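PDB 4P7D: antitoxin HicB3 from Yersinia pestis, which acts as the antitoxin of a HicA-HicB toxin-antitoxin system and probably binds DNA to repress its own operon. Local coordinates for the interface of chains A and B. Sequence-based numbering; all coordinates share one arbitrary frame. Chains: chain A/B, Antitoxin HicB3.

The interface of chains A and B. Residues chain A 8-11, 13-14; chain B 63-64, 67.
B:His64 reaches from the short helix 63-67 of one HicB-family antitoxin into the turn between strands 2-10 and 13-17 of another copy, and its NE2 meets two backbone carbonyls there. The imidazole NE2 donates to A:Thr10 O at 2.7 Å and to A:Gly13 O at 2.8 Å. This bifurcated bond is clearly bent at the hydrogen on both branches. The two acceptors are used differently. A:Thr10 O lies almost in the plane of the imidazole, yet the donor stands above that carbonyl's plane and misses its lone pairs; A:Gly13 O is tilted from the ring plane but receives the N-H in its own carbonyl plane, on a lone pair. One ring nitrogen thus ties together the last residue of the first strand and the first residue of the second. The contact, helix to hairpin, joins two copies of the deposited tetramer and may contribute to HicB assembly, although the structure alone does not show that it forms in solution.

A:Lys9 CB touches B:His64 CD2 at 3.4 Å, sitting out of the ring plane beside the CD2-NE2 edge, on the other side from A:Gly13 O. From there the extended lysine chain leads away from the ring on that side. The ammonium NZ remains 6.7 Å from B:His64 ND1, so any electrostatic influence between them is probably modest.

The histidine's CG stands opposite its own carbonyl carbon and beside its backbone N (chi1 -74°), which swings the ring off the helix toward the strand ends. One helical turn further on, B:Ile67 adds an apolar contact. Its CD1 methyl rests on the backbone of strand 2-10, 3.6 Å from A:Lys9 CA and a similar distance from the carbonyl carbon of A:Phe8, while CG2 lies near the lysine stem. B:Pro63, at the start of the helix, lays CG near A:Gly13 C at 4.1 Å, and the ring of A:Phe14 borders it more loosely.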
# COMPACT_ATOMS: atom_id res chain seq x y z
N PHE A 8 10.49 -2.27 -21.14
CA PHE A 8 9.51 -2.42 -22.21
C PHE A 8 8.13 -2.00 -21.76
O PHE A 8 7.73 -2.33 -20.64
CB PHE A 8 9.49 -3.86 -22.69
CG PHE A 8 10.82 -4.35 -23.14
CD1 PHE A 8 11.29 -4.05 -24.40
CD2 PHE A 8 11.61 -5.10 -22.29
CE1 PHE A 8 12.52 -4.50 -24.82
CE2 PHE A 8 12.83 -5.56 -22.70
CZ PHE A 8 13.29 -5.25 -23.97
N LYS A 9 7.39 -1.29 -22.61
CA LYS A 9 6.01 -0.99 -22.28
C LYS A 9 5.17 -2.28 -22.18
O LYS A 9 5.50 -3.32 -22.75
CB LYS A 9 5.38 -0.02 -23.28
CG LYS A 9 5.74 -0.23 -24.73
CD LYS A 9 5.16 0.92 -25.58
CE LYS A 9 5.34 0.68 -27.07
NZ LYS A 9 4.59 1.70 -27.88
N THR A 10 4.10 -2.20 -21.41
CA THR A 10 3.28 -3.35 -21.07
C THR A 10 1.92 -2.76 -20.91
O THR A 10 1.82 -1.61 -20.49
CB THR A 10 3.81 -4.07 -19.81
OG1 THR A 10 4.70 -5.13 -20.19
CG2 THR A 10 2.70 -4.63 -18.98
N VAL A 11 0.87 -3.48 -21.31
CA VAL A 11 -0.48 -2.89 -21.38
C VAL A 11 -0.84 -2.17 -20.09
O VAL A 11 -1.32 -1.04 -20.13
CB VAL A 11 -1.56 -3.95 -21.69
CG1 VAL A 11 -2.95 -3.30 -21.77
CG2 VAL A 11 -1.24 -4.68 -22.97
N GLY A 13 1.31 -0.99 -17.74
CA GLY A 13 2.52 -0.39 -17.19
C GLY A 13 3.83 -0.70 -17.93
O GLY A 13 3.98 -0.39 -19.11
N PHE A 14 4.77 -1.30 -17.22
CA PHE A 14 6.06 -1.65 -17.81
C PHE A 14 6.55 -3.00 -17.35
O PHE A 14 6.09 -3.56 -16.35
CB PHE A 14 7.14 -0.61 -17.48
CG PHE A 14 7.47 -0.54 -16.01
CD1 PHE A 14 6.80 0.35 -15.18
CD2 PHE A 14 8.42 -1.38 -15.46
CE1 PHE A 14 7.08 0.41 -13.83
CE2 PHE A 14 8.71 -1.33 -14.11
CZ PHE A 14 8.04 -0.44 -13.29
N PRO B 63 4.32 5.65 -17.58
CA PRO B 63 5.61 5.22 -18.09
C PRO B 63 5.64 5.07 -19.61
O PRO B 63 6.73 5.03 -20.19
CB PRO B 63 5.81 3.87 -17.41
CG PRO B 63 4.46 3.35 -17.28
CD PRO B 63 3.61 4.54 -16.92
N HIS B 64 4.48 4.98 -20.25
CA HIS B 64 4.45 4.77 -21.69
C HIS B 64 4.90 6.03 -22.44
O HIS B 64 5.69 5.95 -23.38
CB HIS B 64 3.05 4.37 -22.16
CG HIS B 64 2.68 2.96 -21.82
ND1 HIS B 64 1.42 2.46 -22.01
CD2 HIS B 64 3.43 1.95 -21.30
CE1 HIS B 64 1.39 1.19 -21.61
NE2 HIS B 64 2.59 0.87 -21.18
N ILE B 67 8.60 5.75 -22.42
CA ILE B 67 9.20 4.64 -23.16
C ILE B 67 9.16 4.94 -24.65
O ILE B 67 10.10 4.63 -25.37
CB ILE B 67 8.50 3.31 -22.86
CG1 ILE B 67 8.81 2.87 -21.44
CG2 ILE B 67 8.97 2.23 -23.81
CD1 ILE B 67 8.20 1.55 -21.11